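Local coordinates for protein putative alpha-L-fucosidase (Bacteroides thetaiotaomicron, PDB 4H41) that probably acts as a TIM-barrel glycoside hydrolase, a putative alpha-L-fucosidase that would release fucose from host glycans, at residues B[155-160]-B[189-194]; B[118-123]-B[141-146]; B[36-41]-B[70-75]; B[237-242]-B[269-274]; B[134-139]-B[177-182]. All coordinates share one frame; numbering follows the deposited sequence.

Contact 1 of 5, residues B[155-160]-B[189-194]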
# COMPACT_ATOMS: atom_id res chain seq x y z
N LYS B 155 27.51 24.71 10.64
CA LYS B 155 28.51 23.80 11.17
C LYS B 155 28.30 22.36 10.73
O LYS B 155 29.27 21.65 10.48
CB LYS B 155 28.43 23.87 12.71
CG LYS B 155 29.34 22.98 13.53
CD LYS B 155 29.01 23.22 14.99
CE LYS B 155 29.74 22.36 15.99
NZ LYS B 155 29.24 22.61 17.37
N SER B 156 27.05 21.93 10.62
CA SER B 156 26.75 20.53 10.33
C SER B 156 26.87 20.15 8.84
O SER B 156 26.74 18.99 8.52
CB SER B 156 25.37 20.20 10.86
OG SER B 156 24.41 21.00 10.18
N PHE B 157 27.12 21.11 7.93
CA PHE B 157 27.30 20.78 6.51
C PHE B 157 28.62 20.02 6.36
O PHE B 157 29.69 20.62 6.40
CB PHE B 157 27.28 22.06 5.66
CG PHE B 157 27.06 21.81 4.18
CD1 PHE B 157 28.04 21.20 3.41
CD2 PHE B 157 25.92 22.27 3.54
CE1 PHE B 157 27.85 20.97 2.04
CE2 PHE B 157 25.75 22.08 2.16
CZ PHE B 157 26.71 21.44 1.42
N GLY B 158 28.54 18.70 6.21
CA GLY B 158 29.72 17.86 6.24
C GLY B 158 30.08 17.02 5.05
O GLY B 158 31.05 16.27 5.13
N GLY B 159 29.31 17.11 3.99
CA GLY B 159 29.56 16.28 2.84
C GLY B 159 28.56 16.45 1.73
O GLY B 159 27.58 17.18 1.86
N TRP B 160 28.84 15.76 0.63
CA TRP B 160 28.06 15.80 -0.59
C TRP B 160 27.67 14.41 -1.04
O TRP B 160 28.49 13.50 -1.01
CB TRP B 160 28.89 16.44 -1.71
CG TRP B 160 29.45 17.79 -1.36
CD1 TRP B 160 30.64 18.05 -0.76
CD2 TRP B 160 28.84 19.06 -1.62
NE1 TRP B 160 30.86 19.42 -0.73
CE2 TRP B 160 29.75 20.06 -1.21
CE3 TRP B 160 27.60 19.46 -2.16
CZ2 TRP B 160 29.48 21.43 -1.33
CZ3 TRP B 160 27.36 20.83 -2.33
CH2 TRP B 160 28.29 21.79 -1.91
N ASN B 189 36.59 22.91 0.14
CA ASN B 189 37.92 22.62 0.66
C ASN B 189 38.04 21.15 1.10
O ASN B 189 38.57 20.84 2.17
CB ASN B 189 38.28 23.59 1.81
CG ASN B 189 39.75 23.54 2.21
OD1 ASN B 189 40.62 23.24 1.38
ND2 ASN B 189 40.04 23.73 3.48
N GLY B 190 37.53 20.25 0.28
CA GLY B 190 37.70 18.82 0.45
C GLY B 190 36.73 18.05 1.31
O GLY B 190 37.09 16.99 1.79
N LEU B 191 35.48 18.49 1.45
CA LEU B 191 34.54 17.65 2.21
C LEU B 191 34.31 16.32 1.50
O LEU B 191 34.46 16.20 0.27
CB LEU B 191 33.19 18.36 2.37
CG LEU B 191 33.17 19.57 3.27
CD1 LEU B 191 31.77 20.17 3.31
CD2 LEU B 191 33.60 19.22 4.69
N PRO B 192 33.93 15.30 2.25
CA PRO B 192 33.71 13.99 1.63
C PRO B 192 32.57 13.96 0.63
O PRO B 192 31.60 14.71 0.76
CB PRO B 192 33.40 13.06 2.81
CG PRO B 192 33.19 13.92 3.98
CD PRO B 192 33.79 15.25 3.72
N THR B 193 32.69 13.07 -0.34
CA THR B 193 31.67 12.83 -1.36
C THR B 193 31.39 11.32 -1.46
O THR B 193 32.26 10.50 -1.17
CB THR B 193 32.18 13.33 -2.72
OG1 THR B 193 33.39 12.62 -2.96
CG2 THR B 193 32.44 14.85 -2.75
N PHE B 194 30.21 10.96 -1.87
CA PHE B 194 29.90 9.54 -2.11
C PHE B 194 28.80 9.40 -3.12
O PHE B 194 28.07 10.36 -3.42
CB PHE B 194 29.58 8.77 -0.81
CG PHE B 194 28.17 8.89 -0.27
CD1 PHE B 194 27.76 10.02 0.42
CD2 PHE B 194 27.29 7.81 -0.36
CE1 PHE B 194 26.47 10.10 0.97
CE2 PHE B 194 26.00 7.91 0.12
CZ PHE B 194 25.61 9.02 0.84

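Contact 2 of 5, residues B[118-123]-B[141-146]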
# COMPACT_ATOMS: atom_id res chain seq x y z
N PHE B 118 24.70 16.85 1.59
CA PHE B 118 23.83 17.51 0.62
C PHE B 118 23.75 16.71 -0.67
O PHE B 118 24.74 16.53 -1.34
CB PHE B 118 24.40 18.92 0.34
CG PHE B 118 23.53 19.72 -0.60
CD1 PHE B 118 22.46 20.45 -0.11
CD2 PHE B 118 23.75 19.68 -1.97
CE1 PHE B 118 21.66 21.19 -0.98
CE2 PHE B 118 22.96 20.45 -2.84
CZ PHE B 118 21.93 21.20 -2.34
N GLY B 119 22.56 16.25 -1.02
CA GLY B 119 22.34 15.54 -2.27
C GLY B 119 22.23 16.48 -3.44
O GLY B 119 21.48 17.47 -3.40
N LEU B 120 22.91 16.16 -4.54
CA LEU B 120 22.87 17.01 -5.72
C LEU B 120 21.51 16.98 -6.39
O LEU B 120 20.68 16.09 -6.18
CB LEU B 120 23.99 16.62 -6.71
CG LEU B 120 25.42 16.79 -6.19
CD1 LEU B 120 26.42 16.58 -7.30
CD2 LEU B 120 25.62 18.19 -5.55
N TYR B 121 21.28 18.00 -7.22
CA TYR B 121 20.04 18.19 -7.92
C TYR B 121 19.88 17.13 -9.03
O TYR B 121 20.84 16.82 -9.73
CB TYR B 121 19.99 19.61 -8.51
CG TYR B 121 18.80 19.89 -9.39
CD1 TYR B 121 17.52 19.95 -8.86
CD2 TYR B 121 18.94 20.04 -10.76
CE1 TYR B 121 16.40 20.18 -9.67
CE2 TYR B 121 17.84 20.25 -11.59
CZ TYR B 121 16.57 20.30 -11.04
OH TYR B 121 15.53 20.46 -11.91
N ASP B 122 18.66 16.65 -9.20
CA ASP B 122 18.28 15.68 -10.23
C ASP B 122 17.29 16.35 -11.18
O ASP B 122 16.13 16.56 -10.83
CB ASP B 122 17.69 14.43 -9.56
CG ASP B 122 17.33 13.29 -10.51
OD1 ASP B 122 17.34 13.51 -11.75
OD2 ASP B 122 16.95 12.21 -10.03
N SER B 123 17.75 16.69 -12.39
CA SER B 123 16.89 17.42 -13.34
C SER B 123 15.86 16.58 -14.07
O SER B 123 14.98 17.16 -14.70
CB SER B 123 17.73 18.12 -14.41
OG SER B 123 18.19 17.21 -15.40
N TYR B 141 25.53 25.42 -10.86
CA TYR B 141 24.90 26.56 -10.20
C TYR B 141 24.44 26.20 -8.81
O TYR B 141 24.61 27.00 -7.90
CB TYR B 141 23.71 27.07 -11.00
CG TYR B 141 24.12 27.61 -12.34
CD1 TYR B 141 24.52 28.94 -12.48
CD2 TYR B 141 24.18 26.79 -13.46
CE1 TYR B 141 24.92 29.45 -13.72
CE2 TYR B 141 24.59 27.28 -14.69
CZ TYR B 141 24.97 28.61 -14.82
OH TYR B 141 25.38 29.09 -16.04
N VAL B 142 23.87 24.99 -8.63
CA VAL B 142 23.38 24.54 -7.33
C VAL B 142 24.52 24.44 -6.33
O VAL B 142 24.39 24.95 -5.22
CB VAL B 142 22.59 23.21 -7.45
CG1 VAL B 142 22.35 22.56 -6.07
CG2 VAL B 142 21.26 23.43 -8.19
N ILE B 143 25.59 23.73 -6.69
CA ILE B 143 26.75 23.61 -5.81
C ILE B 143 27.26 25.00 -5.39
O ILE B 143 27.48 25.22 -4.21
CB ILE B 143 27.87 22.76 -6.47
CG1 ILE B 143 27.39 21.29 -6.65
CG2 ILE B 143 29.19 22.80 -5.65
CD1 ILE B 143 28.22 20.46 -7.73
N ASP B 144 27.42 25.92 -6.34
CA ASP B 144 27.93 27.27 -6.06
C ASP B 144 27.04 28.03 -5.05
O ASP B 144 27.54 28.50 -4.03
CB ASP B 144 28.04 28.07 -7.35
CG ASP B 144 28.33 29.56 -7.10
OD1 ASP B 144 29.41 29.86 -6.53
OD2 ASP B 144 27.43 30.40 -7.40
N GLU B 145 25.74 28.03 -5.27
CA GLU B 145 24.84 28.82 -4.40
C GLU B 145 24.66 28.16 -3.04
O GLU B 145 24.62 28.85 -2.02
CB GLU B 145 23.48 29.12 -5.09
CG GLU B 145 22.59 27.93 -5.30
CD GLU B 145 21.27 28.17 -6.01
OE1 GLU B 145 21.10 29.20 -6.70
OE2 GLU B 145 20.41 27.27 -5.90
N VAL B 146 24.62 26.84 -3.00
CA VAL B 146 24.45 26.10 -1.77
C VAL B 146 25.68 26.24 -0.85
O VAL B 146 25.51 26.35 0.35
CB VAL B 146 24.08 24.64 -2.09
CG1 VAL B 146 24.42 23.71 -0.97
CG2 VAL B 146 22.60 24.57 -2.44

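Contact 3 of 5, residues B[36-41]-B[70-75]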
# COMPACT_ATOMS: atom_id res chain seq x y z
N GLY B 36 24.06 5.78 9.37
CA GLY B 36 23.60 6.86 8.51
C GLY B 36 22.27 6.54 7.88
O GLY B 36 21.89 5.37 7.72
N THR B 37 21.50 7.61 7.54
CA THR B 37 20.27 7.42 6.82
C THR B 37 20.09 8.51 5.82
O THR B 37 20.49 9.66 6.06
CB THR B 37 19.03 7.34 7.73
OG1 THR B 37 17.87 7.06 6.94
CG2 THR B 37 18.82 8.58 8.54
N PHE B 38 19.46 8.15 4.71
CA PHE B 38 18.94 9.14 3.80
C PHE B 38 17.76 9.80 4.45
O PHE B 38 17.11 9.25 5.36
CB PHE B 38 18.51 8.55 2.47
CG PHE B 38 19.70 8.16 1.62
CD1 PHE B 38 20.36 9.10 0.84
CD2 PHE B 38 20.19 6.87 1.65
CE1 PHE B 38 21.44 8.74 0.04
CE2 PHE B 38 21.29 6.50 0.85
CZ PHE B 38 21.92 7.44 0.07
N LEU B 39 17.49 11.00 3.98
CA LEU B 39 16.33 11.81 4.25
C LEU B 39 15.68 11.88 2.89
O LEU B 39 16.25 12.52 2.01
CB LEU B 39 16.73 13.21 4.79
CG LEU B 39 17.64 13.26 6.00
CD1 LEU B 39 18.22 14.64 6.15
CD2 LEU B 39 16.93 12.80 7.23
N ASP B 40 14.51 11.25 2.69
CA ASP B 40 13.94 11.09 1.37
C ASP B 40 13.22 12.33 0.86
O ASP B 40 12.00 12.35 0.70
CB ASP B 40 13.00 9.89 1.34
CG ASP B 40 12.56 9.51 -0.06
OD1 ASP B 40 13.36 9.71 -1.01
OD2 ASP B 40 11.44 9.01 -0.21
N GLU B 41 14.01 13.36 0.56
CA GLU B 41 13.58 14.61 -0.04
C GLU B 41 14.57 14.96 -1.15
O GLU B 41 15.74 14.98 -0.83
CB GLU B 41 13.61 15.74 1.01
CG GLU B 41 12.62 15.55 2.14
CD GLU B 41 11.18 15.85 1.82
OE1 GLU B 41 10.88 16.33 0.70
OE2 GLU B 41 10.35 15.62 2.73
N THR B 70 24.99 10.36 10.76
CA THR B 70 25.04 10.96 9.42
C THR B 70 23.67 10.96 8.79
O THR B 70 23.01 9.94 8.81
CB THR B 70 26.03 10.17 8.55
OG1 THR B 70 27.33 10.23 9.12
CG2 THR B 70 26.11 10.70 7.13
N VAL B 71 23.24 12.09 8.25
CA VAL B 71 21.96 12.19 7.53
C VAL B 71 22.24 12.76 6.15
O VAL B 71 23.05 13.69 5.99
CB VAL B 71 20.90 12.97 8.30
CG1 VAL B 71 20.50 12.24 9.56
CG2 VAL B 71 21.37 14.40 8.62
N ILE B 72 21.62 12.15 5.13
CA ILE B 72 21.89 12.50 3.75
C ILE B 72 20.62 12.90 3.05
O ILE B 72 19.77 12.01 2.78
CB ILE B 72 22.54 11.32 3.00
CG1 ILE B 72 23.81 10.78 3.72
CG2 ILE B 72 22.82 11.74 1.55
CD1 ILE B 72 23.67 9.37 4.25
N MSE B 73 20.49 14.18 2.67
CA MSE B 73 19.29 14.63 1.95
C MSE B 73 19.45 14.15 0.54
O MSE B 73 20.41 14.53 -0.11
CB MSE B 73 19.14 16.14 2.03
CG MSE B 73 17.73 16.58 1.64
SE MSE B 73 17.63 18.52 1.57
CE MSE B 73 18.84 18.74 0.19
N ILE B 74 18.62 13.23 0.11
CA ILE B 74 18.91 12.45 -1.10
C ILE B 74 19.03 13.25 -2.40
O ILE B 74 19.93 12.96 -3.18
CB ILE B 74 17.93 11.24 -1.22
CG1 ILE B 74 18.49 10.17 -2.17
CG2 ILE B 74 16.54 11.68 -1.61
CD1 ILE B 74 17.78 8.80 -2.07
N ARG B 75 18.20 14.27 -2.63
CA ARG B 75 18.33 15.11 -3.82
C ARG B 75 17.70 16.46 -3.57
O ARG B 75 16.51 16.57 -3.23
CB ARG B 75 17.80 14.45 -5.10
CG ARG B 75 16.35 14.05 -5.08
CD ARG B 75 16.02 13.12 -6.23
NE ARG B 75 16.69 11.82 -6.13
CZ ARG B 75 16.25 10.75 -5.47
NH1 ARG B 75 15.10 10.80 -4.78
NH2 ARG B 75 16.96 9.63 -5.46
O HOH W 1 13.57 8.67 -3.44

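Contact 4 of 5, residues B[237-242]-B[269-274]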
# COMPACT_ATOMS: atom_id res chain seq x y z
N VAL B 237 35.59 10.94 -5.58
CA VAL B 237 34.49 10.23 -4.94
C VAL B 237 35.13 9.37 -3.83
O VAL B 237 35.85 8.44 -4.14
CB VAL B 237 33.68 9.41 -5.94
CG1 VAL B 237 32.56 8.66 -5.24
CG2 VAL B 237 33.13 10.31 -7.05
N ASP B 238 34.88 9.71 -2.55
CA ASP B 238 35.53 9.05 -1.41
C ASP B 238 34.96 7.69 -1.04
O ASP B 238 35.68 6.89 -0.47
CB ASP B 238 35.46 9.92 -0.17
CG ASP B 238 36.18 11.25 -0.37
OD1 ASP B 238 37.37 11.24 -0.75
OD2 ASP B 238 35.53 12.28 -0.29
N ALA B 239 33.69 7.48 -1.26
CA ALA B 239 33.02 6.25 -0.87
C ALA B 239 31.99 5.86 -1.87
O ALA B 239 31.42 6.70 -2.57
CB ALA B 239 32.37 6.42 0.50
N CYS B 240 31.71 4.57 -1.90
CA CYS B 240 30.64 4.04 -2.72
C CYS B 240 29.77 3.21 -1.79
O CYS B 240 30.30 2.40 -0.99
CB CYS B 240 31.17 3.22 -3.89
SG CYS B 240 29.87 2.62 -5.00
N ALA B 241 28.46 3.43 -1.86
CA ALA B 241 27.46 2.77 -1.01
C ALA B 241 26.46 2.05 -1.87
O ALA B 241 25.36 2.55 -2.09
CB ALA B 241 26.76 3.80 -0.10
N PHE B 242 26.82 0.89 -2.40
CA PHE B 242 25.86 0.19 -3.25
C PHE B 242 24.58 -0.10 -2.49
O PHE B 242 24.62 -0.55 -1.35
CB PHE B 242 26.37 -1.14 -3.82
CG PHE B 242 27.17 -1.04 -5.09
CD1 PHE B 242 26.54 -1.04 -6.32
CD2 PHE B 242 28.56 -0.97 -5.05
CE1 PHE B 242 27.28 -0.93 -7.49
CE2 PHE B 242 29.29 -0.86 -6.22
CZ PHE B 242 28.65 -0.85 -7.43
N GLN B 269 36.39 4.24 0.44
CA GLN B 269 35.67 3.61 1.55
C GLN B 269 34.57 2.76 0.96
O GLN B 269 34.01 3.09 -0.10
CB GLN B 269 35.08 4.66 2.52
CG GLN B 269 36.16 5.35 3.36
CD GLN B 269 35.65 6.18 4.52
OE1 GLN B 269 34.47 6.13 4.90
NE2 GLN B 269 36.56 6.86 5.24
N CYS B 270 34.28 1.65 1.60
CA CYS B 270 33.29 0.71 1.11
C CYS B 270 32.11 0.71 2.06
O CYS B 270 32.20 0.23 3.20
CB CYS B 270 33.91 -0.69 0.99
SG CYS B 270 32.85 -1.85 0.13
N TRP B 271 31.04 1.34 1.63
CA TRP B 271 29.82 1.42 2.42
C TRP B 271 28.78 0.50 1.87
O TRP B 271 28.83 0.12 0.71
CB TRP B 271 29.27 2.86 2.39
CG TRP B 271 30.10 3.91 3.09
CD1 TRP B 271 31.38 3.79 3.58
CD2 TRP B 271 29.75 5.29 3.22
NE1 TRP B 271 31.80 4.99 4.08
CE2 TRP B 271 30.82 5.93 3.88
CE3 TRP B 271 28.58 6.03 2.93
CZ2 TRP B 271 30.78 7.30 4.19
CZ3 TRP B 271 28.54 7.38 3.27
CH2 TRP B 271 29.65 8.01 3.86
N THR B 272 27.77 0.21 2.67
CA THR B 272 26.58 -0.49 2.18
C THR B 272 25.37 0.42 2.40
O THR B 272 25.25 1.06 3.44
CB THR B 272 26.36 -1.87 2.79
OG1 THR B 272 25.26 -2.47 2.09
CG2 THR B 272 26.07 -1.85 4.29
N ASN B 273 24.49 0.49 1.39
CA ASN B 273 23.21 1.17 1.53
C ASN B 273 22.24 0.03 1.76
O ASN B 273 21.81 -0.66 0.82
CB ASN B 273 22.86 2.03 0.32
CG ASN B 273 21.47 2.60 0.41
OD1 ASN B 273 20.72 2.32 1.34
ND2 ASN B 273 21.09 3.40 -0.57
N ALA B 274 22.02 -0.26 3.04
CA ALA B 274 21.19 -1.36 3.49
C ALA B 274 19.74 -0.95 3.44
O ALA B 274 19.27 -0.24 4.32
CB ALA B 274 21.57 -1.79 4.89
O HOH W 2 29.37 -0.67 -1.71
O HOH W 3 25.84 -2.88 -0.52

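Contact 5 of 5, residues B[134-139]-B[177-182]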
# COMPACT_ATOMS: atom_id res chain seq x y z
N TRP B 134 24.04 15.08 -18.68
CA TRP B 134 23.04 16.15 -18.63
C TRP B 134 22.88 16.76 -17.24
O TRP B 134 22.39 17.88 -17.13
CB TRP B 134 21.65 15.64 -19.06
CG TRP B 134 21.50 15.36 -20.51
CD1 TRP B 134 21.29 14.16 -21.10
CD2 TRP B 134 21.44 16.34 -21.56
NE1 TRP B 134 21.21 14.30 -22.46
CE2 TRP B 134 21.29 15.63 -22.77
CE3 TRP B 134 21.52 17.74 -21.59
CZ2 TRP B 134 21.19 16.28 -24.01
CZ3 TRP B 134 21.44 18.38 -22.82
CH2 TRP B 134 21.37 17.65 -24.02
N GLU B 135 23.26 16.03 -16.17
CA GLU B 135 23.08 16.52 -14.81
C GLU B 135 24.16 17.49 -14.35
O GLU B 135 24.02 18.13 -13.31
CB GLU B 135 23.00 15.33 -13.87
CG GLU B 135 21.82 14.39 -14.16
CD GLU B 135 20.47 15.09 -14.13
OE1 GLU B 135 20.34 16.07 -13.36
OE2 GLU B 135 19.61 14.76 -14.97
N ILE B 136 25.23 17.62 -15.12
CA ILE B 136 26.34 18.47 -14.70
C ILE B 136 25.96 19.95 -14.63
O ILE B 136 26.27 20.60 -13.63
CB ILE B 136 27.55 18.30 -15.66
CG1 ILE B 136 28.07 16.83 -15.69
CG2 ILE B 136 28.69 19.25 -15.22
CD1 ILE B 136 28.97 16.56 -16.83
N GLU B 137 25.35 20.51 -15.70
CA GLU B 137 25.15 21.95 -15.81
C GLU B 137 24.36 22.58 -14.67
O GLU B 137 24.85 23.56 -14.09
CB GLU B 137 24.51 22.34 -17.13
CG GLU B 137 24.56 23.84 -17.39
CD GLU B 137 24.48 24.23 -18.85
OE1 GLU B 137 23.76 23.55 -19.62
OE2 GLU B 137 25.13 25.24 -19.22
N ASP B 138 23.18 22.08 -14.34
CA ASP B 138 22.38 22.69 -13.24
C ASP B 138 23.11 22.58 -11.92
O ASP B 138 23.05 23.50 -11.12
CB ASP B 138 21.01 22.05 -13.10
CG ASP B 138 20.05 22.32 -14.25
OD1 ASP B 138 20.18 23.36 -14.92
OD2 ASP B 138 19.25 21.44 -14.56
N ASN B 139 23.85 21.45 -11.70
CA ASN B 139 24.57 21.29 -10.46
C ASN B 139 25.75 22.26 -10.36
O ASN B 139 26.10 22.60 -9.25
CB ASN B 139 25.01 19.89 -10.21
CG ASN B 139 23.89 19.10 -9.62
OD1 ASN B 139 23.41 19.39 -8.50
ND2 ASN B 139 23.35 18.17 -10.39
N PHE B 177 30.41 12.18 -12.80
CA PHE B 177 30.88 11.98 -11.43
C PHE B 177 32.17 12.75 -11.20
O PHE B 177 32.33 13.35 -10.14
CB PHE B 177 31.10 10.48 -11.14
CG PHE B 177 29.87 9.60 -11.07
CD1 PHE B 177 28.68 10.08 -10.55
CD2 PHE B 177 29.94 8.26 -11.42
CE1 PHE B 177 27.55 9.26 -10.47
CE2 PHE B 177 28.83 7.43 -11.26
CZ PHE B 177 27.65 7.94 -10.83
N ARG B 178 33.07 12.75 -12.18
CA ARG B 178 34.34 13.50 -12.07
C ARG B 178 34.08 14.99 -11.93
O ARG B 178 34.67 15.63 -11.08
CB ARG B 178 35.22 13.24 -13.27
CG ARG B 178 35.88 11.88 -13.23
CD ARG B 178 36.54 11.59 -14.56
NE ARG B 178 37.67 12.49 -14.81
CZ ARG B 178 38.94 12.27 -14.49
NH1 ARG B 178 39.29 11.15 -13.87
NH2 ARG B 178 39.87 13.17 -14.79
N ALA B 179 33.19 15.55 -12.76
CA ALA B 179 32.92 16.99 -12.74
C ALA B 179 32.22 17.41 -11.47
O ALA B 179 32.59 18.43 -10.87
CB ALA B 179 32.09 17.39 -13.94
N MSE B 180 31.23 16.66 -11.05
CA MSE B 180 30.45 17.01 -9.86
C MSE B 180 31.26 16.81 -8.61
O MSE B 180 31.31 17.72 -7.79
CB MSE B 180 29.13 16.22 -9.84
CG MSE B 180 28.22 16.65 -10.98
SE MSE B 180 26.51 15.71 -11.19
CE MSE B 180 27.15 13.87 -11.20
N GLY B 181 31.99 15.69 -8.51
CA GLY B 181 32.86 15.48 -7.36
C GLY B 181 33.93 16.54 -7.23
O GLY B 181 34.19 17.02 -6.13
N LYS B 182 34.56 16.91 -8.34
CA LYS B 182 35.61 17.93 -8.31
C LYS B 182 35.07 19.28 -7.84
O LYS B 182 35.72 19.95 -7.04
CB LYS B 182 36.26 18.10 -9.68
CG LYS B 182 37.37 19.16 -9.67
CD LYS B 182 38.24 19.14 -10.87
CE LYS B 182 39.11 20.41 -10.95
NZ LYS B 182 40.05 20.49 -9.79

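Contact 1 of 5, residues B[155-160]-B[189-194]
Leu-191 lays its side chain against the start of strand 157-162, three of its carbons meeting different groups. CD1 sits at the edge of the Phe-157 ring, near its plane, 3.9 Å from Phe-157 CD1, and the two side chains cross at about a right angle. CD2 leans on the carbonyl oxygen of Gly-158. Leu-191 CB meets the pyrrole side of the indole at an oblique angle, 4.0 Å from Trp-160 NE1. Chi1 of -69° sets CG of Leu-191 beside the backbone N; from there the two methyls reach the 157-159 backbone. The two aromatic rings also touch: Phe-157 CE1 lies 3.8 Å above the indole plane of Trp-160, toward its rim, while Trp-160 CE2 lies in the plane of the phenyl ring. Thr-193 shares the Trp-160 side of the sheet, its CG2 4.0 Å from Trp-160 CB; its hydroxyl is bonded to Val-236 O.

The backbones join through Trp-160, which uses both polar atoms: its N donates to Pro-192 O (3.0 Å, 157° at the hydrogen), and its O accepts from Phe-194 N (3.2 Å). Gly-159 CA passes so close to Pro-192 O that a CB there would be tight. Trp-147 of helix 136-151 packs on both Trp-160 and Leu-191. This is the parallel pairing of adjacent strands in a beta-alpha-beta unit of a TIM barrel, with helix 173-187 as the crossover.

Contact 2 of 5, residues B[118-123]-B[141-146]
Phe-118 swings its ring toward Val-146 because its CG stands anti to the backbone N (chi1 -177°), and Val-146 answers with CG1 in the same relation to its own N (chi1 157°). The two side chains reach toward each other, tip to tip. CG1 of Val-146 comes down over the centre of the phenyl ring, 3.7 Å from the centroid and only 10° off the ring normal, a clear CH-pi contact. The other methyl, CG2, presses on the far end of the ring at 3.4 Å from Phe-118 CZ, a snug fit.

One helical turn earlier, Val-142 takes the ring from another direction: its CG1 is at the edge, near the ring plane, 3.9 Å from Phe-118 CE2. The backbone bond from Val-146 N to Val-142 O fixes the spacing of the two valines, so face and edge are held from the same stripe of helix. Val-142 CG2 turns to Tyr-121 and touches its CB at 4.0 Å; the phenol continues away from the 141-146 turns, past Asp-138 earlier in the same helix, and its hydroxyl bonds to Arg-79 O. Beside this row, Leu-120 CD2 crosses Ile-143 obliquely, 3.7 Å from its CG1.

No hydrogen bond joins the two segments, and every touching residue is buried. Phe-157 of the next strand packs on both Phe-118 and Val-146, and Met-180 of helix 173-187 reaches Leu-120. Apolar packing of a strand's outward side chains against an outer helix that follows it is what builds the shell of a TIM barrel.

Contact 3 of 5, residues B[36-41]-B[70-75]
The Phe-38 ring has Ile-74 over one face, with Ile-74 CD1 3.9 Å from Phe-38 CD1 and the two side chains crossing at about a right angle. Ile-72 approaches obliquely, its CG2 3.6 Å from Phe-38 CE1, and Tyr-161 meets the ring edge-to-face. The Arg-75 guanidinium carries Ile-74 CG2 on one face, toward the rim, and has a water at its edge, in plane. That water accepts from Arg-75 NH1 (2.9 Å) and donates to Asp-40 OD1 (2.7 Å), linking two opposite charges that do not touch directly. Asp-40 OD2 also bonds to Ser-43 OG, and Arg-75 NH1 to Ile-42 O. An alanine in place of Phe-38 would probably open a gap inside the barrel and leave the ends of Ile-72 and Ile-74 freer to shift.

Strands 34-39 and 70-73 are parallel neighbours in the TIM barrel, joined through helix 53-65 and paired by Thr-37 N to Thr-70 O, Ile-72 N to Thr-37 O and Leu-39 N to Ile-72 O. Phe-38 and Ile-72 face its interior, whereas Thr-37, Leu-39, Val-71 and Met-73 face the helices. There Leu-39 CD1 rests 3.8 Å from Val-71 CB, and Met-63 covers both.

At the end of the first strand, Leu-39 O is gripped twice, by Ile-74 N at 3.1 Å and by Glu-41 N at 2.8 Å, from opposite faces of its plane. The second bond closes an inverse gamma turn centred on Asp-40; Glu-41 O then accepts from Arg-75 N, nearly straight at 171°.

Contact 4 of 5, residues B[237-242]-B[269-274]
Phe-242 O is held by two donors: Asn-273 N at 2.9 Å, standing 42° out of the carbonyl plane, and a water at 2.8 Å that also bonds to Thr-272 OG1. A second water sits one step back, donating to Trp-271 O at 2.6 Å and accepting from Phe-242 N, and so bridges two backbone atoms too far apart to bond directly. Earlier on, the chains pair directly, with Gln-269 N bonding to Asp-238 O, Cys-240 N to Gln-269 O and Trp-271 N to Cys-240 O.

Strands 239-243 and 269-273 are parallel neighbours of the TIM barrel, connected by helix 252-266. Trp-271 lies on the same side as Ala-239 and Ala-241, where it meets Phe-194. Ala-239 CB sits over the indole in a CH-pi contact, 3.8 Å from the centroid of the five-membered ring and 13° off its normal. Ala-241 CB packs on Trp-271 CB at 3.7 Å. NE1 steadies the indole's rotation, donating in the ring plane to a lone pair of Gln-269 OE1 (3.0 Å). A leucine in place of Trp-271 would probably leave Gln-269 OE1 without its N-H and Ala-239 without its aromatic cover. Asn-273 ND2, farther along, bonds to Ser-196 OG and to an unidentified bound molecule.

Contact 5 of 5, residues B[134-139]-B[177-182]
Two helices of the TIM barrel's outer layer, 136-151 and 173-187, come together where Met-180 rests against Glu-135 and Asn-139. Met-180 is present as selenomethionine, and its selenium does the touching. SE lies 4.1 Å from Glu-135 O and equally 4.1 Å from Asn-139 ND2. Chi2 of 178° extends the selenium away from CA, toward the other helix; the chain then bends at chi3.

The groups it meets are already tied together, since Asn-139 ND2 donates to Glu-135 O at 3.0 Å with 156° at the hydrogen. Asn-139 OD1 accepts from Tyr-121 N, and the Glu-135 carboxylate takes Ser-123 N and Tyr-126 N, so polar bonds hold the surface on which the selenium rests. Toward the outside, Ile-136 CG2 meets Ala-179 CB at 4.1 Å. The nearest CA atoms are those of Ile-136 and Met-180, 6.5 Å apart.

No hydrogen bond crosses, and the touch is light. Ile-136 also lines a pocket holding a polyether, probably from the crystallisation liquor. Light van der Waals contacts between adjacent outer helices belong to the helical shell of a TIM barrel.

Overall arrangement
Contacts 1, 3 and 4 pair neighbouring strands of one eight-stranded parallel barrel, while contact 2 packs a helix on the barrel and contact 5 joins that helix to the next. Contact 2 meets contact 1 through the bond of Gly-159 O with Phe-118 N, 2.9 Å, and contact 5 through Tyr-121 N with Asn-139 OD1, 2.8 Å. Inside the barrel, Phe-194 of contact 1 touches Phe-38 and Ile-72 of contact 3, and Phe-38 CE2 comes 3.4 Å from Asn-273 ND2 of contact 4. Unidentified bound material, probably one molecule, lies about 4 Å from the Ile-74 side chain and about 3 Å from that of Asn-273, at the C-terminal ends of the strands, where TIM-barrel enzymes keep their active sites.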